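Local atomic coordinates of inactive glucansucrase (Lactobacillus reuteri, PDB entry 5JBD), a protein that belongs to glycoside hydrolase family 70, carries a bound calcium ion, and has at its core a circularly permuted (beta/alpha)8 barrel. Residues Phe280-Asp286 against Ser318-His324; Leu293-Gly297 against Lys334-Gln338. All blocks are in the same frame, centred on the assembly; numbering follows the deposited sequence.

Contact 1 (Phe280-Asp286 against Ser318-His324)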
loop_
_atom_site.group_PDB
_atom_site.type_symbol
_atom_site.label_atom_id
_atom_site.label_comp_id
_atom_site.label_asym_id
_atom_site.label_seq_id
_atom_site.Cartn_x
_atom_site.Cartn_y
_atom_site.Cartn_z
ATOM N N PHE A 280 -12.910 4.708 8.193
ATOM C CA PHE A 280 -11.656 4.247 7.595
ATOM C C PHE A 280 -11.794 3.278 6.438
ATOM O O PHE A 280 -12.697 2.425 6.405
ATOM C CB PHE A 280 -10.794 3.581 8.663
ATOM C CG PHE A 280 -10.480 4.478 9.815
ATOM C CD1 PHE A 280 -9.627 5.571 9.641
ATOM C CD2 PHE A 280 -11.034 4.256 11.071
ATOM C CE1 PHE A 280 -9.330 6.413 10.698
ATOM C CE2 PHE A 280 -10.734 5.102 12.134
ATOM C CZ PHE A 280 -9.885 6.177 11.951
ATOM N N ARG A 281 -10.879 3.421 5.483
ATOM C CA ARG A 281 -10.538 2.369 4.552
ATOM C C ARG A 281 -9.301 1.711 5.145
ATOM O O ARG A 281 -8.279 2.372 5.315
ATOM C CB ARG A 281 -10.291 2.953 3.154
ATOM C CG ARG A 281 -9.960 1.948 2.069
ATOM C CD ARG A 281 -8.483 1.589 2.038
ATOM N NE ARG A 281 -8.083 0.856 0.834
ATOM C CZ ARG A 281 -6.838 0.437 0.588
ATOM N NH1 ARG A 281 -5.862 0.669 1.456
ATOM N NH2 ARG A 281 -6.561 -0.191 -0.546
ATOM N N VAL A 282 -9.383 0.424 5.479
ATOM C CA VAL A 282 -8.320 -0.233 6.237
ATOM C C VAL A 282 -7.341 -0.957 5.306
ATOM O O VAL A 282 -7.658 -2.015 4.738
ATOM C CB VAL A 282 -8.888 -1.185 7.303
ATOM C CG1 VAL A 282 -7.760 -1.781 8.133
ATOM C CG2 VAL A 282 -9.879 -0.443 8.198
ATOM N N ASP A 283 -6.159 -0.362 5.136
ATOM C CA ASP A 283 -5.131 -0.911 4.250
ATOM C C ASP A 283 -4.560 -2.209 4.795
ATOM O O ASP A 283 -4.314 -2.331 6.009
ATOM C CB ASP A 283 -3.986 0.094 4.102
ATOM C CG ASP A 283 -2.925 -0.364 3.110
ATOM O OD1 ASP A 283 -3.249 -0.536 1.909
ATOM O OD2 ASP A 283 -1.776 -0.542 3.544
ATOM N N ALA A 284 -4.365 -3.190 3.917
ATOM C CA ALA A 284 -3.673 -4.449 4.274
ATOM C C ALA A 284 -4.322 -5.187 5.448
ATOM O O ALA A 284 -3.649 -5.749 6.329
ATOM C CB ALA A 284 -2.189 -4.161 4.558
ATOM N N ALA A 285 -5.652 -5.179 5.474
ATOM C CA ALA A 285 -6.400 -5.803 6.581
ATOM C C ALA A 285 -6.175 -7.307 6.695
ATOM O O ALA A 285 -6.422 -7.856 7.768
ATOM C CB ALA A 285 -7.880 -5.512 6.466
ATOM N N ASP A 286 -5.671 -7.952 5.635
ATOM C CA ASP A 286 -5.305 -9.368 5.691
ATOM C C ASP A 286 -3.881 -9.634 6.183
ATOM O O ASP A 286 -3.486 -10.792 6.292
ATOM C CB ASP A 286 -5.454 -10.078 4.316
ATOM C CG ASP A 286 -6.860 -9.925 3.678
ATOM O OD1 ASP A 286 -7.823 -9.576 4.384
ATOM O OD2 ASP A 286 -6.966 -10.188 2.450
ATOM N N SER A 318 -16.945 2.029 7.377
ATOM C CA SER A 318 -15.567 1.574 7.311
ATOM C C SER A 318 -15.483 0.271 6.515
ATOM O O SER A 318 -16.405 -0.552 6.551
ATOM C CB SER A 318 -14.981 1.422 8.729
ATOM O OG SER A 318 -14.959 2.686 9.407
ATOM N N TYR A 319 -14.373 0.084 5.807
ATOM C CA TYR A 319 -14.245 -1.000 4.831
ATOM C C TYR A 319 -12.805 -1.470 4.705
ATOM O O TYR A 319 -11.874 -0.630 4.633
ATOM C CB TYR A 319 -14.828 -0.590 3.459
ATOM C CG TYR A 319 -14.634 0.861 3.013
ATOM C CD1 TYR A 319 -15.507 1.868 3.440
ATOM C CD2 TYR A 319 -13.642 1.211 2.090
ATOM C CE1 TYR A 319 -15.355 3.194 3.028
ATOM C CE2 TYR A 319 -13.488 2.531 1.669
ATOM C CZ TYR A 319 -14.354 3.521 2.137
ATOM O OH TYR A 319 -14.223 4.837 1.710
ATOM N N ASN A 320 -12.625 -2.793 4.686
ATOM C CA ASN A 320 -11.302 -3.423 4.775
ATOM C C ASN A 320 -10.804 -3.859 3.428
ATOM O O ASN A 320 -11.508 -4.568 2.725
ATOM C CB ASN A 320 -11.345 -4.660 5.689
ATOM C CG ASN A 320 -11.596 -4.314 7.146
ATOM O OD1 ASN A 320 -11.586 -3.148 7.524
ATOM N ND2 ASN A 320 -11.859 -5.334 7.964
ATOM N N GLU A 321 -9.570 -3.476 3.084
ATOM C CA GLU A 321 -8.957 -3.920 1.840
ATOM C C GLU A 321 -8.418 -5.317 2.021
ATOM O O GLU A 321 -7.620 -5.560 2.907
ATOM C CB GLU A 321 -7.801 -3.027 1.419
ATOM C CG GLU A 321 -7.141 -3.456 0.100
ATOM C CD GLU A 321 -5.627 -3.503 0.126
ATOM O OE1 GLU A 321 -4.999 -3.299 1.189
ATOM O OE2 GLU A 321 -5.046 -3.734 -0.937
ATOM N N GLY A 322 -8.830 -6.226 1.144
ATOM C CA GLY A 322 -8.248 -7.564 1.126
ATOM C C GLY A 322 -8.690 -8.408 -0.051
ATOM O O GLY A 322 -9.752 -8.180 -0.609
ATOM N N TYR A 323 -7.851 -9.378 -0.407
ATOM C CA TYR A 323 -8.032 -10.253 -1.560
ATOM C C TYR A 323 -8.238 -11.731 -1.130
ATOM O O TYR A 323 -8.215 -12.635 -1.971
ATOM C CB TYR A 323 -6.831 -10.098 -2.516
ATOM C CG TYR A 323 -6.783 -8.727 -3.187
ATOM C CD1 TYR A 323 -6.135 -7.652 -2.581
ATOM C CD2 TYR A 323 -7.401 -8.499 -4.418
ATOM C CE1 TYR A 323 -6.094 -6.393 -3.191
ATOM C CE2 TYR A 323 -7.366 -7.244 -5.031
ATOM C CZ TYR A 323 -6.721 -6.192 -4.406
ATOM O OH TYR A 323 -6.695 -4.941 -5.003
ATOM N N HIS A 324 -8.479 -11.958 0.167
ATOM C CA HIS A 324 -8.764 -13.289 0.719
ATOM C C HIS A 324 -10.240 -13.414 1.098
ATOM O O HIS A 324 -10.709 -12.741 2.021
ATOM C CB HIS A 324 -7.930 -13.535 1.965
ATOM C CG HIS A 324 -6.471 -13.692 1.688
ATOM N ND1 HIS A 324 -5.628 -12.615 1.526
ATOM C CD2 HIS A 324 -5.705 -14.800 1.538
ATOM C CE1 HIS A 324 -4.408 -13.052 1.284
ATOM N NE2 HIS A 324 -4.425 -14.372 1.291
HETATM O O HOH W 1 -10.076 -9.841 2.512
HETATM O O HOH W 2 -5.264 -7.090 2.847
#
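A carboxylate spans the loops that follow two neighbouring parallel strands of the (beta/alpha)8 barrel: Glu-321 OE1 accepts a hydrogen bond from Ala-284 N (2.8 Å), inside the type II turn Val-282 to Ala-285. Asp-286 OD2 accepts from His-324 ND1 (2.9 Å) and His-324 N (3.3 Å), so one oxygen ties the two loops together farther along. Arg-281 NH1 forms a salt bridge with Asp-283 OD1 (2.9 Å) and another with Asp-747. Arg-281 NH2 is only a long charge partner of Glu-321 OE2 (3.9 Å), which lies well out of the guanidinium plane.

Between the strands, the parallel ladder runs from Tyr-319 N to Phe-280 O (2.9 Å), Val-282 N to Tyr-319 O (2.8 Å) and Glu-321 N to Val-282 O (2.9 Å). Ser-318 OG extends it by accepting from Phe-280 N (3.1 Å). Water 2 links Asp-286 N (2.9 Å) to Glu-321 O (2.8 Å).

Arg-281 and Tyr-319 share the inward face of the sheet, near Trp-690, with Arg-281 CB 3.6 Å from Tyr-319 CE2. Val-282 and Asn-320 occupy the other face, where Ala-285 CB rests 3.7 Å from Asn-320 CB.

Contact 2 (Leu293-Gly297 against Lys334-Gln338)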
loop_
_atom_site.group_PDB
_atom_site.type_symbol
_atom_site.label_atom_id
_atom_site.label_comp_id
_atom_site.label_asym_id
_atom_site.label_seq_id
_atom_site.Cartn_x
_atom_site.Cartn_y
_atom_site.Cartn_z
ATOM N N LEU A 293 -8.550 -5.029 14.055
ATOM C CA LEU A 293 -9.874 -4.843 13.452
ATOM C C LEU A 293 -10.972 -4.896 14.518
ATOM O O LEU A 293 -11.889 -4.088 14.487
ATOM C CB LEU A 293 -10.117 -5.868 12.343
ATOM C CG LEU A 293 -9.037 -5.992 11.260
ATOM C CD1 LEU A 293 -9.358 -7.155 10.337
ATOM C CD2 LEU A 293 -8.912 -4.705 10.463
ATOM N N ASP A 294 -10.863 -5.822 15.470
ATOM C CA ASP A 294 -11.763 -5.854 16.632
ATOM C C ASP A 294 -11.713 -4.531 17.400
ATOM O O ASP A 294 -12.736 -3.959 17.750
ATOM C CB ASP A 294 -11.379 -6.982 17.600
ATOM C CG ASP A 294 -11.701 -8.371 17.074
ATOM O OD1 ASP A 294 -12.593 -8.532 16.211
ATOM O OD2 ASP A 294 -11.073 -9.334 17.553
ATOM N N GLN A 295 -10.493 -4.064 17.652
ATOM C CA GLN A 295 -10.255 -2.872 18.492
ATOM C C GLN A 295 -10.731 -1.592 17.831
ATOM O O GLN A 295 -11.322 -0.738 18.496
ATOM C CB GLN A 295 -8.773 -2.804 18.874
ATOM C CG GLN A 295 -8.434 -3.923 19.856
ATOM C CD GLN A 295 -6.981 -4.344 19.885
ATOM O OE1 GLN A 295 -6.159 -3.924 19.056
ATOM N NE2 GLN A 295 -6.668 -5.229 20.832
ATOM N N MET A 296 -10.519 -1.486 16.523
ATOM C CA MET A 296 -11.062 -0.364 15.754
ATOM C C MET A 296 -12.587 -0.320 15.868
ATOM O O MET A 296 -13.155 0.732 16.125
ATOM C CB MET A 296 -10.651 -0.457 14.286
ATOM C CG MET A 296 -11.190 0.662 13.403
ATOM S SD MET A 296 -10.823 0.469 11.661
ATOM C CE MET A 296 -9.136 1.078 11.649
ATOM N N GLY A 297 -13.242 -1.458 15.652
ATOM C CA GLY A 297 -14.695 -1.536 15.798
ATOM C C GLY A 297 -15.163 -1.175 17.198
ATOM O O GLY A 297 -16.153 -0.456 17.366
ATOM N N LYS A 334 -17.877 -11.874 13.544
ATOM C CA LYS A 334 -17.651 -10.713 14.380
ATOM C C LYS A 334 -18.796 -9.698 14.358
ATOM O O LYS A 334 -18.697 -8.648 14.980
ATOM C CB LYS A 334 -16.336 -10.026 13.956
ATOM C CG LYS A 334 -15.109 -10.879 14.201
ATOM C CD LYS A 334 -13.854 -10.232 13.613
ATOM C CE LYS A 334 -12.615 -11.055 13.907
ATOM N NZ LYS A 334 -12.264 -11.120 15.358
ATOM N N GLY A 335 -19.878 -9.996 13.650
ATOM C CA GLY A 335 -20.959 -9.029 13.524
ATOM C C GLY A 335 -20.664 -7.861 12.600
ATOM O O GLY A 335 -21.326 -6.825 12.696
ATOM N N ASN A 336 -19.700 -8.038 11.697
ATOM C CA ASN A 336 -19.436 -7.119 10.590
ATOM C C ASN A 336 -19.082 -5.690 11.035
ATOM O O ASN A 336 -19.780 -4.740 10.706
ATOM C CB ASN A 336 -20.617 -7.133 9.609
ATOM C CG ASN A 336 -20.968 -8.534 9.149
ATOM O OD1 ASN A 336 -21.940 -9.115 9.621
ATOM N ND2 ASN A 336 -20.137 -9.111 8.280
ATOM N N PRO A 337 -17.987 -5.534 11.795
ATOM C CA PRO A 337 -17.525 -4.201 12.193
ATOM C C PRO A 337 -16.997 -3.330 11.028
ATOM O O PRO A 337 -17.007 -2.093 11.129
ATOM C CB PRO A 337 -16.429 -4.508 13.202
ATOM C CG PRO A 337 -15.901 -5.830 12.781
ATOM C CD PRO A 337 -17.103 -6.594 12.301
ATOM N N GLN A 338 -16.553 -3.969 9.949
ATOM C CA GLN A 338 -16.197 -3.296 8.679
ATOM C C GLN A 338 -16.754 -4.087 7.502
ATOM O O GLN A 338 -17.080 -5.260 7.652
ATOM C CB GLN A 338 -14.679 -3.222 8.531
ATOM C CG GLN A 338 -13.974 -2.465 9.657
ATOM C CD GLN A 338 -13.486 -3.347 10.787
ATOM O OE1 GLN A 338 -13.105 -4.514 10.581
ATOM N NE2 GLN A 338 -13.436 -2.770 11.997
#
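Leu-293 to Gly-297 is one turn within helix 291-304, closed by the backbone bond from Gly-297 N to Leu-293 O (3.2 Å). Facing it, Lys-334 to Gln-338 has no regular structure: Gly-335, with phi of 74°, ends helix 326-333 in a Schellman motif, and the chain then turns toward strand 340-341. The backbones come closest at Gly-297 and Pro-337, whose CA atoms are 5.3 Å apart. A CB on Gly-297 would sit tightly, 3.0 Å from Pro-337 CB, so the bare CA suits this approach.

Among the side chains, Lys-334 NZ forms a salt bridge with Asp-294 OD1 (2.7 Å) and a weak hydrogen bond to Asp-294 OD2 (3.1 Å); Gln-226 bonds to both residues. Gln-338 NE2 donates to Leu-293 O (3.2 Å), so this carbonyl serves the helix and the loop at once, while Gln-338 OE1 is engaged by Asn-320. Leu-293 CB lies 3.7 Å from Gln-338 OE1, and Met-296 SD is 4.2 Å from Gln-338 NE2. This is packing in the outer layer of a (beta/alpha)8 barrel, where a helix meets the loop that brings the chain from helix 326-333 back to core strand 340-341.

Overall arrangement
Contacts 1 and 2 have centres 12 Å apart and occupy successive layers of one barrel: contact 1 pairs strands 279-282 and 319-320, and contact 2 joins the surrounding helix 291-304 to the loop before strand 340-341. Their segments alternate along the chain (280-286, 293-297, 318-324, 334-338), tracing two consecutive beta-alpha units. Between the layers, Met-296 CE packs 3.7 Å from Phe-280 CD2, Met-296 SD lies 3.7 Å from Val-282 CG2, and Asn-320 ND2 probably bonds to Gln-338 OE1 (3.0 Å). Backbone bonds from Ser-318 and Asn-320 to Leu-339 continue the sheet toward strand 340-341, closing the barrel.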